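Putative oxidoreductase (Salmonella enterica subsp. enterica serovar Typhimurium, PDB 3NX4) binds NADP and probably works as an NADPH-dependent acryloyl-CoA reductase of the medium-chain dehydrogenase/reductase family. Local coordinates at residues M122-A127 with G317-V321; A131-V135 with L166-L170; A215-G220 with V237-A243. All coordinates share one frame; numbering follows the deposited sequence.

Contact 1 (M122-A127 with G317-V321); sequences MIIGTA and GRTLV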
loop_
_atom_site.group_PDB
_atom_site.type_symbol
_atom_site.label_atom_id
_atom_site.label_comp_id
_atom_site.label_asym_id
_atom_site.label_seq_id
_atom_site.Cartn_x
_atom_site.Cartn_y
_atom_site.Cartn_z
HETATM N N MSE A 122 -1.106 -9.657 28.221
HETATM C CA MSE A 122 -0.176 -8.532 28.290
HETATM C C MSE A 122 1.215 -8.875 27.739
HETATM O O MSE A 122 1.927 -7.996 27.258
HETATM C CB MSE A 122 -0.087 -7.987 29.716
HETATM C CG MSE A 122 -1.357 -7.225 30.139
HETATM SE SE MSE A 122 -1.604 -5.679 28.989
HETATM C CE MSE A 122 -3.040 -6.352 27.833
ATOM N N ILE A 123 1.597 -10.142 27.799
ATOM C CA ILE A 123 2.778 -10.569 27.048
ATOM C C ILE A 123 2.543 -10.234 25.572
ATOM O O ILE A 123 3.446 -9.775 24.874
ATOM C CB ILE A 123 3.092 -12.063 27.245
ATOM C CG1 ILE A 123 3.506 -12.316 28.709
ATOM C CG2 ILE A 123 4.215 -12.518 26.264
ATOM C CD1 ILE A 123 3.786 -13.763 29.035
ATOM N N ILE A 124 1.311 -10.435 25.111
ATOM C CA ILE A 124 0.933 -10.011 23.764
ATOM C C ILE A 124 0.935 -8.487 23.674
ATOM O O ILE A 124 1.743 -7.903 22.942
ATOM C CB ILE A 124 -0.438 -10.574 23.363
ATOM C CG1 ILE A 124 -0.371 -12.102 23.288
ATOM C CG2 ILE A 124 -0.907 -9.983 22.015
ATOM C CD1 ILE A 124 -1.749 -12.757 23.244
ATOM N N GLY A 125 0.040 -7.841 24.421
ATOM C CA GLY A 125 -0.010 -6.389 24.476
ATOM C C GLY A 125 -0.248 -5.742 23.114
ATOM O O GLY A 125 -0.664 -6.399 22.168
ATOM N N THR A 126 0.032 -4.450 23.019
ATOM C CA THR A 126 -0.088 -3.747 21.749
ATOM C C THR A 126 0.833 -4.339 20.674
ATOM O O THR A 126 0.449 -4.438 19.522
ATOM C CB THR A 126 0.189 -2.239 21.913
ATOM O OG1 THR A 126 -0.938 -1.622 22.538
ATOM C CG2 THR A 126 0.396 -1.576 20.565
ATOM N N ALA A 127 2.044 -4.735 21.055
ATOM C CA ALA A 127 3.013 -5.257 20.092
ATOM C C ALA A 127 2.464 -6.483 19.378
ATOM O O ALA A 127 2.479 -6.561 18.151
ATOM C CB ALA A 127 4.353 -5.605 20.794
ATOM N N GLY A 317 12.369 -9.356 22.653
ATOM C CA GLY A 317 11.088 -9.898 23.064
ATOM C C GLY A 317 10.159 -8.863 23.671
ATOM O O GLY A 317 10.176 -7.694 23.290
ATOM N N ARG A 318 9.346 -9.297 24.629
ATOM C CA ARG A 318 8.296 -8.456 25.193
ATOM C C ARG A 318 8.533 -8.167 26.679
ATOM O O ARG A 318 8.931 -9.052 27.435
ATOM C CB ARG A 318 6.951 -9.150 25.004
ATOM C CG ARG A 318 6.497 -9.215 23.535
ATOM C CD ARG A 318 5.864 -7.903 23.100
ATOM N NE ARG A 318 4.725 -7.576 23.966
ATOM C CZ ARG A 318 4.552 -6.405 24.567
ATOM N NH1 ARG A 318 5.419 -5.423 24.371
ATOM N NH2 ARG A 318 3.502 -6.210 25.352
ATOM N N THR A 319 8.299 -6.926 27.088
ATOM C CA THR A 319 8.466 -6.555 28.489
ATOM C C THR A 319 7.114 -6.545 29.185
ATOM O O THR A 319 6.245 -5.733 28.863
ATOM C CB THR A 319 9.131 -5.173 28.644
ATOM O OG1 THR A 319 10.427 -5.196 28.038
ATOM C CG2 THR A 319 9.283 -4.810 30.121
ATOM N N LEU A 320 6.954 -7.460 30.136
ATOM C CA LEU A 320 5.714 -7.650 30.872
ATOM C C LEU A 320 5.832 -7.006 32.252
ATOM O O LEU A 320 6.821 -7.208 32.961
ATOM C CB LEU A 320 5.424 -9.147 31.021
ATOM C CG LEU A 320 4.287 -9.538 31.977
ATOM C CD1 LEU A 320 2.916 -9.179 31.373
ATOM C CD2 LEU A 320 4.360 -11.019 32.330
ATOM N N VAL A 321 4.827 -6.228 32.633
ATOM C CA VAL A 321 4.871 -5.524 33.904
ATOM C C VAL A 321 3.851 -6.090 34.887
ATOM O O VAL A 321 2.659 -6.041 34.650
ATOM C CB VAL A 321 4.675 -4.008 33.720
ATOM C CG1 VAL A 321 4.778 -3.297 35.058
ATOM C CG2 VAL A 321 5.720 -3.463 32.735
#
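Arg318 reaches from its strand to the carbonyl oxygens of Met122 and Ile123 on the helix, and its guanidinium carries the polar half of this contact. Arg318 NE donates to Ile123 O at 2.7 Å. Arg318 NH2 gives Met122 O a longer bond of 3.1 Å, less straight at hydrogen (136°) although the nitrogen lies nearly on the line of the C=O. The side chain gets there folded: bends at chi2 (-81°) and chi3 (-58°) curl it back, and its methylenes also brush Ile123 O. Two oxygens at the edge of the guanidinium thus fix its rotation. Farther round, Ser38 OG is hydrogen-bonded to NH2, and Leu39 O weakly to NH1.

Apolar contact comes in two patches. Ala127 CB lies over one face of the guanidinium and touches Arg318 CD at 3.6 Å. Leu320 sets its methyls against the Met122-Ile123 end of the helix segment, CD1 against Met122 CB at 3.6 Å and CD2 beside Ile123 CG1 at 3.9 Å. Met122 is modelled as selenomethionine; its end leads away from the strand, and the side chain packs on Asp64 and Ala66.

The site borders the cofactor pocket: Thr126 touches NADP, and Arg318 lies close to Gly158 of the binding site. Here the kinked helix 118-140 crosses strand 318-322, which is flanked by antiparallel strand 30-39 and parallel strand 295-299, whose Trp36 and Ala295 extend the apolar packing.

Contact 2 (A131-V135 with L166-L170); sequences AMLCV and LLHKL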
loop_
_atom_site.group_PDB
_atom_site.type_symbol
_atom_site.label_atom_id
_atom_site.label_comp_id
_atom_site.label_asym_id
_atom_site.label_seq_id
_atom_site.Cartn_x
_atom_site.Cartn_y
_atom_site.Cartn_z
ATOM N N ALA A 131 1.169 -7.235 15.593
ATOM C CA ALA A 131 1.724 -8.280 14.732
ATOM C C ALA A 131 0.584 -9.065 14.099
ATOM O O ALA A 131 0.644 -9.435 12.913
ATOM C CB ALA A 131 2.608 -9.215 15.520
HETATM N N MSE A 132 -0.454 -9.326 14.901
HETATM C CA MSE A 132 -1.597 -10.079 14.409
HETATM C C MSE A 132 -2.315 -9.294 13.299
HETATM O O MSE A 132 -2.676 -9.857 12.264
HETATM C CB MSE A 132 -2.563 -10.423 15.545
HETATM C CG MSE A 132 -3.646 -11.408 15.133
HETATM SE SE MSE A 132 -2.963 -13.227 14.784
HETATM C CE MSE A 132 -3.454 -13.315 13.015
ATOM N N LEU A 133 -2.538 -8.001 13.517
ATOM C CA LEU A 133 -3.117 -7.171 12.462
ATOM C C LEU A 133 -2.268 -7.200 11.180
ATOM O O LEU A 133 -2.824 -7.149 10.079
ATOM C CB LEU A 133 -3.316 -5.737 12.937
ATOM C CG LEU A 133 -4.333 -5.571 14.070
ATOM C CD1 LEU A 133 -4.277 -4.151 14.608
ATOM C CD2 LEU A 133 -5.753 -5.926 13.605
ATOM N N CYS A 134 -0.936 -7.274 11.319
ATOM C CA CYS A 134 -0.054 -7.300 10.145
ATOM C C CYS A 134 -0.182 -8.614 9.404
ATOM O O CYS A 134 -0.260 -8.646 8.186
ATOM C CB CYS A 134 1.410 -7.090 10.542
ATOM S SG CYS A 134 1.783 -5.423 11.096
ATOM N N VAL A 135 -0.212 -9.709 10.149
ATOM C CA VAL A 135 -0.435 -11.011 9.541
ATOM C C VAL A 135 -1.790 -11.038 8.805
ATOM O O VAL A 135 -1.905 -11.566 7.699
ATOM C CB VAL A 135 -0.360 -12.111 10.609
ATOM C CG1 VAL A 135 -0.849 -13.437 10.052
ATOM C CG2 VAL A 135 1.091 -12.220 11.144
ATOM N N LEU A 166 3.994 -16.172 14.919
ATOM C CA LEU A 166 2.725 -16.364 14.203
ATOM C C LEU A 166 2.941 -16.944 12.803
ATOM O O LEU A 166 2.340 -17.952 12.443
ATOM C CB LEU A 166 1.961 -15.042 14.088
ATOM C CG LEU A 166 1.398 -14.498 15.399
ATOM C CD1 LEU A 166 0.895 -13.084 15.180
ATOM C CD2 LEU A 166 0.284 -15.412 15.908
ATOM N N LEU A 167 3.793 -16.294 12.015
ATOM C CA LEU A 167 4.068 -16.755 10.656
ATOM C C LEU A 167 4.600 -18.179 10.682
ATOM O O LEU A 167 4.241 -18.994 9.844
ATOM C CB LEU A 167 5.082 -15.844 9.948
ATOM C CG LEU A 167 4.574 -14.419 9.660
ATOM C CD1 LEU A 167 5.742 -13.501 9.286
ATOM C CD2 LEU A 167 3.477 -14.410 8.581
ATOM N N HIS A 168 5.472 -18.473 11.643
ATOM C CA HIS A 168 6.000 -19.822 11.760
ATOM C C HIS A 168 4.876 -20.834 12.013
ATOM O O HIS A 168 4.809 -21.882 11.373
ATOM C CB HIS A 168 7.021 -19.902 12.888
ATOM C CG HIS A 168 7.566 -21.277 13.093
ATOM N ND1 HIS A 168 8.325 -21.924 12.141
ATOM C CD2 HIS A 168 7.450 -22.138 14.133
ATOM C CE1 HIS A 168 8.659 -23.122 12.588
ATOM N NE2 HIS A 168 8.140 -23.276 13.793
ATOM N N LYS A 169 3.997 -20.520 12.955
ATOM C CA LYS A 169 2.881 -21.414 13.281
ATOM C C LYS A 169 1.981 -21.620 12.073
ATOM O O LYS A 169 1.494 -22.724 11.835
ATOM C CB LYS A 169 2.047 -20.845 14.437
ATOM C CG LYS A 169 0.989 -21.809 14.957
ATOM C CD LYS A 169 -0.332 -21.627 14.192
ATOM C CE LYS A 169 -1.472 -22.442 14.834
ATOM N NZ LYS A 169 -2.755 -22.245 14.092
ATOM N N LEU A 170 1.760 -20.542 11.319
ATOM C CA LEU A 170 0.859 -20.573 10.181
ATOM C C LEU A 170 1.464 -21.261 8.961
ATOM O O LEU A 170 0.800 -21.405 7.943
ATOM C CB LEU A 170 0.390 -19.159 9.817
ATOM C CG LEU A 170 -0.526 -18.610 10.917
ATOM C CD1 LEU A 170 -0.655 -17.095 10.848
ATOM C CD2 LEU A 170 -1.921 -19.309 10.917
#
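Leu166 and Val135 interdigitate where helix 118-140 packs on helix 158-169, the first helix of the Rossmann-type nucleotide-binding fold, near its C-terminal end. The interface is apolar, with aliphatic side chains and a selenomethionine filling each other's gaps. Leu166 is the main bump: its CD1 enters the hollow bounded by Ala131, Met132 and Val135, lying 4.2 Å from Ala131 CB and 4.1 Å from Val135 CG2. The selenium of Met132, the selenomethionine, closes one side of that hollow. Its side chain leaves the backbone with CG anti to N (chi1 -170°), then bends twice, which lays it across Leu166 at about a right angle, Met132 SE 3.9 Å from Leu166 CD1 and 4.1 Å from Leu166 CD2.

One turn along, Val135 is the bump coming the other way. Its two methyls diverge among Leu166, Leu167 and Leu170, CG2 serving the first two and CG1 the third. Leu167 runs past Val135 in the opposite direction and offers CD2 at 4.1 Å from Val135 CG2.

Helix 272-285 covers Met132 through Arg281 and Leu282, and Asp285 packs on Leu166 and Leu170 while pairing with Lys169 in a salt bridge. On another side, Ile216 of the parallel sheet meets both Val135 and Leu167. The tightest touch across the two helices belongs to the partly exposed Leu170, whose CD1 stands 3.7 Å from Val135 CG1.

Contact 3 (A215-G220 with V237-A243); sequences AIDTVG and VAACGLA. With NAP (NADP nicotinamide-adenine-dinucleotide phosphate), chain C.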
loop_
_atom_site.group_PDB
_atom_site.type_symbol
_atom_site.label_atom_id
_atom_site.label_comp_id
_atom_site.label_asym_id
_atom_site.label_seq_id
_atom_site.Cartn_x
_atom_site.Cartn_y
_atom_site.Cartn_z
ATOM N N ALA A 215 5.844 -9.014 3.716
ATOM C CA ALA A 215 6.757 -8.445 4.686
ATOM C C ALA A 215 5.992 -7.777 5.809
ATOM O O ALA A 215 4.919 -7.226 5.609
ATOM C CB ALA A 215 7.730 -7.451 4.028
ATOM N N ILE A 216 6.563 -7.838 7.001
ATOM C CA ILE A 216 6.014 -7.129 8.141
ATOM C C ILE A 216 7.138 -6.208 8.591
ATOM O O ILE A 216 8.200 -6.681 9.012
ATOM C CB ILE A 216 5.600 -8.116 9.258
ATOM C CG1 ILE A 216 4.480 -9.038 8.747
ATOM C CG2 ILE A 216 5.177 -7.356 10.523
ATOM C CD1 ILE A 216 3.849 -9.951 9.827
ATOM N N ASP A 217 6.926 -4.902 8.457
ATOM C CA ASP A 217 7.976 -3.934 8.750
ATOM C C ASP A 217 7.699 -3.102 9.988
ATOM O O ASP A 217 6.623 -2.509 10.123
ATOM C CB ASP A 217 8.207 -2.981 7.581
ATOM C CG ASP A 217 9.267 -1.931 7.904
ATOM O OD1 ASP A 217 10.463 -2.300 8.061
ATOM O OD2 ASP A 217 8.901 -0.743 8.031
ATOM N N THR A 218 8.673 -3.075 10.889
ATOM C CA THR A 218 8.595 -2.321 12.124
ATOM C C THR A 218 9.652 -1.218 12.188
ATOM O O THR A 218 9.731 -0.501 13.160
ATOM C CB THR A 218 8.828 -3.244 13.323
ATOM O OG1 THR A 218 10.199 -3.634 13.352
ATOM C CG2 THR A 218 7.956 -4.482 13.233
ATOM N N VAL A 219 10.480 -1.128 11.159
ATOM C CA VAL A 219 11.604 -0.205 11.142
ATOM C C VAL A 219 11.422 1.079 10.347
ATOM O O VAL A 219 11.873 2.129 10.753
ATOM C CB VAL A 219 12.871 -0.918 10.640
ATOM C CG1 VAL A 219 14.048 0.019 10.644
ATOM C CG2 VAL A 219 13.143 -2.150 11.457
ATOM N N GLY A 220 10.774 0.980 9.200
ATOM C CA GLY A 220 10.580 2.133 8.355
ATOM C C GLY A 220 11.885 2.576 7.726
ATOM O O GLY A 220 12.836 1.826 7.648
ATOM N N VAL A 237 3.518 -5.519 1.682
ATOM C CA VAL A 237 4.207 -5.152 2.904
ATOM C C VAL A 237 3.207 -4.585 3.904
ATOM O O VAL A 237 2.511 -3.618 3.601
ATOM C CB VAL A 237 5.256 -4.055 2.655
ATOM C CG1 VAL A 237 5.959 -3.710 3.986
ATOM C CG2 VAL A 237 6.259 -4.496 1.606
ATOM N N ALA A 238 3.136 -5.184 5.094
ATOM C CA ALA A 238 2.381 -4.607 6.201
ATOM C C ALA A 238 3.351 -3.774 7.047
ATOM O O ALA A 238 4.303 -4.297 7.607
ATOM C CB ALA A 238 1.713 -5.714 7.049
ATOM N N ALA A 239 3.124 -2.469 7.104
ATOM C CA ALA A 239 4.038 -1.565 7.788
ATOM C C ALA A 239 3.382 -1.007 9.040
ATOM O O ALA A 239 2.265 -0.474 8.975
ATOM C CB ALA A 239 4.438 -0.422 6.851
ATOM N N CYS A 240 4.072 -1.099 10.173
ATOM C CA CYS A 240 3.493 -0.621 11.424
ATOM C C CYS A 240 4.451 0.219 12.267
ATOM O O CYS A 240 4.057 0.739 13.314
ATOM C CB CYS A 240 2.991 -1.806 12.256
ATOM S SG CYS A 240 4.371 -2.814 12.920
ATOM N N GLY A 241 5.697 0.368 11.825
ATOM C CA GLY A 241 6.701 0.959 12.694
ATOM C C GLY A 241 7.576 2.077 12.151
ATOM O O GLY A 241 7.470 2.489 10.983
ATOM N N LEU A 242 8.447 2.575 13.026
ATOM C CA LEU A 242 9.379 3.643 12.684
ATOM C C LEU A 242 10.648 3.551 13.527
ATOM O O LEU A 242 11.324 4.554 13.746
ATOM C CB LEU A 242 8.729 5.011 12.896
ATOM C CG LEU A 242 7.876 5.224 14.155
ATOM C CD1 LEU A 242 8.659 4.990 15.432
ATOM C CD2 LEU A 242 7.292 6.623 14.153
ATOM N N ALA A 243 10.968 2.351 14.001
ATOM C CA ALA A 243 12.134 2.179 14.873
ATOM C C ALA A 243 13.398 2.731 14.217
ATOM O O ALA A 243 14.291 3.207 14.899
ATOM C CB ALA A 243 12.314 0.718 15.234
HETATM P PA NAP C . 10.857 -2.859 19.761
HETATM O O1A NAP C . 10.568 -3.995 20.652
HETATM O O2A NAP C . 11.777 -1.822 20.253
HETATM O O5B NAP C . 11.319 -3.390 18.327
HETATM C C5B NAP C . 11.933 -2.498 17.439
HETATM C C4B NAP C . 13.044 -3.296 16.773
HETATM O O4B NAP C . 13.567 -2.541 15.715
HETATM C C3B NAP C . 14.208 -3.584 17.724
HETATM O O3B NAP C . 14.039 -4.839 18.356
HETATM C C2B NAP C . 15.404 -3.611 16.792
HETATM O O2B NAP C . 15.514 -4.923 16.293
HETATM C C1B NAP C . 14.975 -2.719 15.640
HETATM N N9A NAP C . 15.589 -1.385 15.719
HETATM C C8A NAP C . 15.682 -0.572 16.821
HETATM N N7A NAP C . 16.296 0.577 16.443
HETATM C C5A NAP C . 16.575 0.509 15.125
HETATM C C6A NAP C . 17.190 1.390 14.244
HETATM N N6A NAP C . 17.635 2.571 14.654
HETATM N N1A NAP C . 17.332 1.029 12.927
HETATM C C2A NAP C . 16.877 -0.196 12.486
HETATM N N3A NAP C . 16.275 -1.072 13.364
HETATM C C4A NAP C . 16.131 -0.721 14.660
HETATM O O3 NAP C . 9.475 -2.103 19.397
HETATM P PN NAP C . 7.996 -2.700 19.237
HETATM O O1N NAP C . 7.214 -2.477 20.474
HETATM O O2N NAP C . 8.147 -4.076 18.711
HETATM O O5D NAP C . 7.468 -1.713 18.078
HETATM C C5D NAP C . 8.102 -1.749 16.822
HETATM C C4D NAP C . 7.716 -0.516 16.021
HETATM O O4D NAP C . 6.338 -0.585 15.746
HETATM C C3D NAP C . 7.932 0.763 16.813
HETATM O O3D NAP C . 8.356 1.781 15.933
HETATM C C2D NAP C . 6.561 1.098 17.352
HETATM O O2D NAP C . 6.392 2.486 17.511
HETATM C C1D NAP C . 5.688 0.570 16.233
HETATM N N1N NAP C . 4.326 0.212 16.647
HETATM C C2N NAP C . 3.286 0.882 16.070
HETATM C C3N NAP C . 1.966 0.582 16.395
HETATM C C7N NAP C . 0.914 0.955 15.387
HETATM O O7N NAP C . -0.374 1.317 15.814
HETATM N N7N NAP C . 1.239 0.933 14.099
HETATM C C4N NAP C . 1.713 -0.425 17.327
HETATM C C5N NAP C . 2.788 -1.110 17.910
HETATM C C6N NAP C . 4.095 -0.787 17.551
HETATM P P2B NAP C . 16.967 -5.573 15.984
HETATM O O1X NAP C . 16.756 -7.053 15.815
HETATM O O2X NAP C . 17.522 -4.986 14.708
HETATM O O3X NAP C . 17.868 -5.278 17.153
HETATM O O HOH W 1 7.058 0.576 9.137
#
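Thr218 and Cys240 meet through matching first torsions: chi1 of 71° puts Thr218 OG1, and chi1 of 70° puts Cys240 SG, between the backbone N and the carbonyl carbon, and Thr218 CG2 then lies 4.0 Å from Cys240 SG. Thr218 OG1 itself is hydrogen-bonded to Thr153 O. Asp217 has CG anti to its backbone N, which turns the carboxylate back along its own loop. The syn lone pair of Asp217 OD2 receives Gly220 N at 2.8 Å, an Asx motif that closes the turn after the strand; Asp217 OD1 adds only weak bonds to Val219 N and Gly220 N, and is held by Thr153 OG1. A water accepts from Gly241 N and lies very close to Asp217 OD2.

The segments begin as neighbouring parallel strands of the Rossmann-type sheet, linked by a beta-alpha-beta crossover through helix 221-229, and their C-terminal loops line the NADP site. Ala238 N donates to Ala215 O, Asp217 N to Ala238 O, and Cys240 N to Asp217 O at 2.9 Å. Past this last bridge, Ala243 N to Thr218 O at 3.2 Å carries the pairing into the loops. Ala215 CB and Val237 CG2 pack on the side of the sheet facing helix 221-229, whereas Ile216 and Ala238 point to the face covered by helix 118-140.

The cofactor lies over these loop ends. Leu242 N donates to NADP O3D at 3.0 Å, almost straight at 169°. Leu242 CD1 also packs on that hydroxyl, and Ile256 of the second subunit touches Leu242. Val219 CG1 abuts the adenine at C2A, 3.4 Å away, while Ala243 CB rests against O4B of the adenosine ribose.

How the contacts relate
All three contacts are buried, with Leu170 in contact 2 and Leu242 in contact 3 partly exposed. Contacts 1 and 2 share helix 118-140, with centres 16 Å apart: its kinked part meets a strand of the mixed sheet, and its next turns meet a helix of the nucleotide-binding fold. Contact 2 touches contact 3 directly: Cys134 packs on Ile216 and Ala238, so the helix pair lies over that part of the sheet face. The chemistry follows the place. Contact 1 combines a buried arginine with helix carbonyls, contact 2 is wholly apolar, and contact 3 relies on main-chain bonding that continues from strands into cofactor-binding loops.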